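Local atomic coordinates of naphthalene dioxygenase large subunit (Rhodococcus sp., PDB entry 2B1X), a protein that forms the large subunit of a Rieske-type non-haem iron dioxygenase, carrying an Fe2/S2 cluster in one domain and a single iron(III) ion in another. Residues 40-45 with 65-70; 237-242 with 256-261. All blocks are in the same frame, centred on the assembly; numbering follows the deposited sequence.

Contact 1 (40-45 with 65-70); sequences RIFGHA and YISEDQ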
loop_
_atom_site.group_PDB
_atom_site.type_symbol
_atom_site.label_atom_id
_atom_site.label_comp_id
_atom_site.label_asym_id
_atom_site.label_seq_id
_atom_site.Cartn_x
_atom_site.Cartn_y
_atom_site.Cartn_z
ATOM N N ARG A 40 -25.947 -7.021 4.306
ATOM C CA ARG A 40 -27.231 -6.674 4.882
ATOM C C ARG A 40 -27.752 -5.342 4.408
ATOM O O ARG A 40 -28.973 -5.178 4.304
ATOM C CB ARG A 40 -27.208 -6.771 6.398
ATOM C CG ARG A 40 -27.017 -8.199 6.806
ATOM C CD ARG A 40 -27.651 -8.612 8.064
ATOM N NE ARG A 40 -27.412 -10.038 8.293
ATOM C CZ ARG A 40 -27.647 -10.675 9.433
ATOM N NH1 ARG A 40 -28.140 -10.012 10.493
ATOM N NH2 ARG A 40 -27.388 -11.980 9.493
ATOM N N ILE A 41 -26.852 -4.406 4.083
ATOM C CA ILE A 41 -27.299 -3.170 3.428
ATOM C C ILE A 41 -27.174 -3.247 1.911
ATOM O O ILE A 41 -28.170 -3.173 1.235
ATOM C CB ILE A 41 -26.583 -1.894 3.988
ATOM C CG1 ILE A 41 -27.339 -1.359 5.213
ATOM C CG2 ILE A 41 -26.571 -0.804 2.973
ATOM C CD1 ILE A 41 -27.079 -2.101 6.461
ATOM N N PHE A 42 -25.955 -3.446 1.400
ATOM C CA PHE A 42 -25.697 -3.315 -0.034
ATOM C C PHE A 42 -26.191 -4.490 -0.859
ATOM O O PHE A 42 -26.399 -4.360 -2.073
ATOM C CB PHE A 42 -24.232 -2.913 -0.315
ATOM C CG PHE A 42 -23.898 -1.523 0.183
ATOM C CD1 PHE A 42 -23.142 -1.345 1.358
ATOM C CD2 PHE A 42 -24.389 -0.397 -0.468
ATOM C CE1 PHE A 42 -22.884 -0.102 1.849
ATOM C CE2 PHE A 42 -24.123 0.888 0.010
ATOM C CZ PHE A 42 -23.374 1.051 1.167
ATOM N N GLY A 43 -26.419 -5.623 -0.199
ATOM C CA GLY A 43 -27.064 -6.743 -0.847
ATOM C C GLY A 43 -28.587 -6.701 -0.845
ATOM O O GLY A 43 -29.223 -7.558 -1.466
ATOM N N HIS A 44 -29.186 -5.696 -0.196
ATOM C CA HIS A 44 -30.642 -5.624 -0.155
ATOM C C HIS A 44 -31.226 -4.300 -0.641
ATOM O O HIS A 44 -32.211 -4.290 -1.350
ATOM C CB HIS A 44 -31.136 -5.961 1.247
ATOM C CG HIS A 44 -30.984 -7.407 1.585
ATOM N ND1 HIS A 44 -29.822 -7.936 2.115
ATOM C CD2 HIS A 44 -31.834 -8.448 1.427
ATOM C CE1 HIS A 44 -29.969 -9.240 2.277
ATOM N NE2 HIS A 44 -31.187 -9.573 1.879
ATOM N N ALA A 45 -30.591 -3.191 -0.283
ATOM C CA ALA A 45 -31.115 -1.868 -0.555
ATOM C C ALA A 45 -31.040 -1.526 -2.028
ATOM O O ALA A 45 -30.345 -2.193 -2.789
ATOM C CB ALA A 45 -30.341 -0.831 0.255
ATOM N N TYR A 65 -21.326 0.418 -9.880
ATOM C CA TYR A 65 -21.101 -0.583 -8.820
ATOM C C TYR A 65 -22.211 -0.753 -7.803
ATOM O O TYR A 65 -22.933 0.208 -7.490
ATOM C CB TYR A 65 -19.839 -0.216 -8.009
ATOM C CG TYR A 65 -18.626 -0.181 -8.837
ATOM C CD1 TYR A 65 -18.328 0.904 -9.640
ATOM C CD2 TYR A 65 -17.774 -1.294 -8.868
ATOM C CE1 TYR A 65 -17.170 0.908 -10.457
ATOM C CE2 TYR A 65 -16.632 -1.282 -9.624
ATOM C CZ TYR A 65 -16.339 -0.185 -10.431
ATOM O OH TYR A 65 -15.207 -0.241 -11.222
ATOM N N ILE A 66 -22.311 -1.958 -7.265
ATOM C CA ILE A 66 -22.837 -2.147 -5.922
ATOM C C ILE A 66 -21.733 -2.801 -5.153
ATOM O O ILE A 66 -21.396 -3.973 -5.393
ATOM C CB ILE A 66 -24.171 -2.954 -5.891
ATOM C CG1 ILE A 66 -25.225 -2.250 -6.790
ATOM C CG2 ILE A 66 -24.661 -3.078 -4.465
ATOM C CD1 ILE A 66 -26.603 -2.931 -6.896
ATOM N N SER A 67 -21.136 -2.022 -4.247
ATOM C CA SER A 67 -19.917 -2.411 -3.559
ATOM C C SER A 67 -18.872 -2.917 -4.562
ATOM O O SER A 67 -18.600 -2.230 -5.512
ATOM C CB SER A 67 -20.200 -3.391 -2.407
ATOM O OG SER A 67 -21.137 -2.780 -1.507
ATOM N N GLU A 68 -18.292 -4.094 -4.351
ATOM C CA GLU A 68 -17.273 -4.612 -5.246
ATOM C C GLU A 68 -17.895 -5.151 -6.549
ATOM O O GLU A 68 -17.162 -5.493 -7.498
ATOM C CB GLU A 68 -16.466 -5.756 -4.554
ATOM C CG GLU A 68 -15.561 -5.347 -3.381
ATOM C CD GLU A 68 -16.312 -5.147 -2.077
ATOM O OE1 GLU A 68 -17.473 -5.570 -1.947
ATOM O OE2 GLU A 68 -15.734 -4.545 -1.154
ATOM N N ASP A 69 -19.219 -5.312 -6.614
ATOM C CA ASP A 69 -19.796 -5.842 -7.859
ATOM C C ASP A 69 -19.876 -4.779 -8.937
ATOM O O ASP A 69 -20.371 -3.665 -8.702
ATOM C CB ASP A 69 -21.167 -6.448 -7.666
ATOM C CG ASP A 69 -21.092 -7.824 -7.062
ATOM O OD1 ASP A 69 -20.537 -8.743 -7.721
ATOM O OD2 ASP A 69 -21.542 -8.047 -5.918
ATOM N N GLN A 70 -19.431 -5.170 -10.131
ATOM C CA GLN A 70 -19.324 -4.274 -11.239
ATOM C C GLN A 70 -20.377 -4.604 -12.294
ATOM O O GLN A 70 -20.488 -5.757 -12.709
ATOM C CB GLN A 70 -17.909 -4.375 -11.810
ATOM C CG GLN A 70 -17.543 -3.223 -12.720
ATOM C CD GLN A 70 -16.183 -3.436 -13.366
ATOM O OE1 GLN A 70 -16.038 -4.340 -14.133
ATOM N NE2 GLN A 70 -15.208 -2.589 -13.060
#
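Phe42 meets the hairpin 65-70 mainly through the base of its side chain. Its CB lies 3.3 Å from Ser67 OG and 4.2 Å from Ile66 CG2. One bond further out, Phe42 CG is 3.5 Å from Ser67 OG; CD1 follows at 3.8 Å and CD2 at 4.2 Å, and the hydroxyl oxygen approaches the ring obliquely. CE1, CE2 and CZ stay farther from the hairpin. With CG anti to the carbonyl carbon (chi1 -66°), the ring runs past Ser67 OG and its far end moves away from the hairpin. Trp203 meets the ring edge-to-face, and Pro300, Pro328 and Val47 touch the side chain. Within its own segment, Ile41 CG2 sits 3.7 Å above one ring face, over the centre. The backbone oxygen of Phe42 touches the methyl Ile66 CG2 at 3.2 Å, a close carbon-oxygen contact with no hydrogen bond across the segments. That methyl is the branch anti to the Ile66 backbone N, while the side chain as a whole also packs on Val47, Leu49 and Met145. Ile66 to Asp69 form a type II' beta turn, closed in both directions by backbone bonds between Ile66 and Asp69. This is the tight two-residue turn of a beta hairpin, here joining strands 60-66 and 69-75 of the Rieske domain and packed against the loop that follows helix 31-40.

Contact 2 (237-242 with 256-261); sequences ALYGEH and PPPGMP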
loop_
_atom_site.group_PDB
_atom_site.type_symbol
_atom_site.label_atom_id
_atom_site.label_comp_id
_atom_site.label_asym_id
_atom_site.label_seq_id
_atom_site.Cartn_x
_atom_site.Cartn_y
_atom_site.Cartn_z
ATOM N N ALA A 237 -30.387 28.296 9.531
ATOM C CA ALA A 237 -31.110 27.031 9.370
ATOM C C ALA A 237 -32.427 26.975 10.131
ATOM O O ALA A 237 -33.238 26.069 9.908
ATOM C CB ALA A 237 -30.228 25.852 9.684
ATOM N N LEU A 238 -32.690 27.996 10.955
ATOM C CA LEU A 238 -33.992 28.138 11.579
ATOM C C LEU A 238 -35.091 28.417 10.547
ATOM O O LEU A 238 -36.280 28.143 10.801
ATOM C CB LEU A 238 -33.977 29.244 12.656
ATOM C CG LEU A 238 -33.085 29.047 13.889
ATOM C CD1 LEU A 238 -33.365 30.158 14.913
ATOM C CD2 LEU A 238 -33.232 27.633 14.525
ATOM N N TYR A 239 -34.704 28.971 9.393
ATOM C CA TYR A 239 -35.675 29.322 8.336
ATOM C C TYR A 239 -35.748 28.171 7.354
ATOM O O TYR A 239 -35.503 28.331 6.158
ATOM C CB TYR A 239 -35.296 30.625 7.631
ATOM C CG TYR A 239 -35.061 31.757 8.616
ATOM C CD1 TYR A 239 -33.773 32.055 9.051
ATOM C CD2 TYR A 239 -36.132 32.520 9.112
ATOM C CE1 TYR A 239 -33.545 33.052 9.976
ATOM C CE2 TYR A 239 -35.912 33.539 10.041
ATOM C CZ TYR A 239 -34.617 33.801 10.467
ATOM O OH TYR A 239 -34.357 34.812 11.377
ATOM N N GLY A 240 -36.048 26.994 7.891
ATOM C CA GLY A 240 -36.063 25.786 7.104
ATOM C C GLY A 240 -36.927 24.698 7.707
ATOM O O GLY A 240 -37.542 24.876 8.770
ATOM N N GLU A 241 -36.934 23.555 7.026
ATOM C CA GLU A 241 -37.687 22.376 7.436
ATOM C C GLU A 241 -36.795 21.141 7.384
ATOM O O GLU A 241 -35.988 21.014 6.487
ATOM C CB GLU A 241 -38.892 22.216 6.527
ATOM C CG GLU A 241 -40.021 21.400 7.133
ATOM C CD GLU A 241 -40.949 22.206 8.051
ATOM O OE1 GLU A 241 -40.857 23.448 8.098
ATOM O OE2 GLU A 241 -41.829 21.587 8.699
ATOM N N HIS A 242 -36.926 20.269 8.377
ATOM C CA HIS A 242 -36.144 19.008 8.532
ATOM C C HIS A 242 -37.134 17.835 8.388
ATOM O O HIS A 242 -38.038 17.692 9.217
ATOM C CB HIS A 242 -35.536 19.008 9.944
ATOM C CG HIS A 242 -34.476 17.968 10.205
ATOM N ND1 HIS A 242 -33.150 18.168 9.902
ATOM C CD2 HIS A 242 -34.532 16.779 10.847
ATOM C CE1 HIS A 242 -32.434 17.129 10.292
ATOM N NE2 HIS A 242 -33.247 16.276 10.893
ATOM N N PRO A 256 -34.387 31.905 2.667
ATOM C CA PRO A 256 -33.884 33.152 3.272
ATOM C C PRO A 256 -34.790 33.660 4.403
ATOM O O PRO A 256 -35.976 33.310 4.421
ATOM C CB PRO A 256 -33.906 34.136 2.106
ATOM C CG PRO A 256 -35.010 33.668 1.248
ATOM C CD PRO A 256 -34.991 32.153 1.345
ATOM N N PRO A 257 -34.255 34.487 5.305
ATOM C CA PRO A 257 -35.062 35.139 6.357
ATOM C C PRO A 257 -36.048 36.174 5.785
ATOM O O PRO A 257 -35.824 36.600 4.644
ATOM C CB PRO A 257 -34.008 35.861 7.204
ATOM C CG PRO A 257 -32.864 36.076 6.287
ATOM C CD PRO A 257 -32.837 34.891 5.364
ATOM N N PRO A 258 -37.086 36.565 6.549
ATOM C CA PRO A 258 -38.083 37.562 6.104
ATOM C C PRO A 258 -37.502 38.856 5.520
ATOM O O PRO A 258 -38.065 39.366 4.538
ATOM C CB PRO A 258 -38.861 37.885 7.392
ATOM C CG PRO A 258 -38.751 36.630 8.212
ATOM C CD PRO A 258 -37.389 36.065 7.908
ATOM N N GLY A 259 -36.411 39.359 6.104
ATOM C CA GLY A 259 -35.786 40.590 5.644
ATOM C C GLY A 259 -34.716 40.398 4.575
ATOM O O GLY A 259 -33.723 41.142 4.532
ATOM N N MET A 260 -34.923 39.399 3.716
ATOM C CA MET A 260 -34.020 39.102 2.609
ATOM C C MET A 260 -34.836 38.577 1.435
ATOM O O MET A 260 -35.269 37.420 1.438
ATOM C CB MET A 260 -32.973 38.066 3.022
ATOM C CG MET A 260 -31.592 38.290 2.426
ATOM S SD MET A 260 -30.848 36.766 1.775
ATOM C CE MET A 260 -29.960 36.165 3.205
ATOM N N PRO A 261 -35.069 39.422 0.437
ATOM C CA PRO A 261 -35.709 38.961 -0.797
ATOM C C PRO A 261 -34.687 38.317 -1.726
ATOM O O PRO A 261 -33.654 38.914 -2.040
ATOM C CB PRO A 261 -36.263 40.241 -1.424
ATOM C CG PRO A 261 -35.713 41.391 -0.610
ATOM C CD PRO A 261 -34.751 40.861 0.397
#
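Tyr239 is the central residue of an inverse gamma turn, closed by a weak bond from Gly240 N to Leu238 O, and its CA comes within 6.2 Å of that of Pro257 in the proline-rich loop 256-261. The phenol ring reaches this loop with its CG anti to the carbonyl carbon and beside the backbone N (chi1 -52°). Pro257 lies over one face: its CB is 4.0 Å from the ring centroid and only 13° off the ring normal, a CH-pi contact placed nearly over the middle of the ring. The same carbon is 3.9 Å from Tyr239 CZ, on the hydroxyl-bearing side. Pro258 takes the neighbouring part of the ring, where its CD approaches CE2 of Tyr239 obliquely at 3.6 Å. Both proline side chains cross the tyrosine at about a right angle. Nearer the backbone, Tyr239 CB is 4.2 Å from Pro256 O. Three consecutive prolines thus line the tyrosine, Pro256 by its carbonyl oxygen, Pro257 over the ring face and Pro258 beside CD2 and CE2, with no hydrogen bond across. Beyond Pro257 the chain turns back in a type I beta turn, Pro257 to Met260, with a weak bond from Met260 N to Pro257 O. Backbone bonds of Tyr239 with Gly255 and Glu241 with Ile253 pair the two chain lengths just beside this packing. It is a tyrosine-proline CH-pi contact at the surface, next to the antiparallel pair 240-244 and 250-254 in the large sheet of the catalytic domain, consistent with this family's Bet v 1-like fold.

The two contacts lie on opposite sides of the chain's centre, 38 Å apart between centres and about 19 Å between nearest atoms. They follow one another in sequence, contact 1 closing before contact 2 opens. Contact 1 is buried where the Rieske hairpin meets the catalytic domain: Ser67 and Phe42 both touch Pro328 on strand 318-330. That strand belongs to the same antiparallel sheet as strand 240-244, which segment 237-242 enters; contact 2 itself is at the surface. Neither contact includes a ligand of the Fe2/S2 cluster, held around Cys88, His90, Cys108 and His111, or of the iron(III) ion bound by His216, His221 and Asp372.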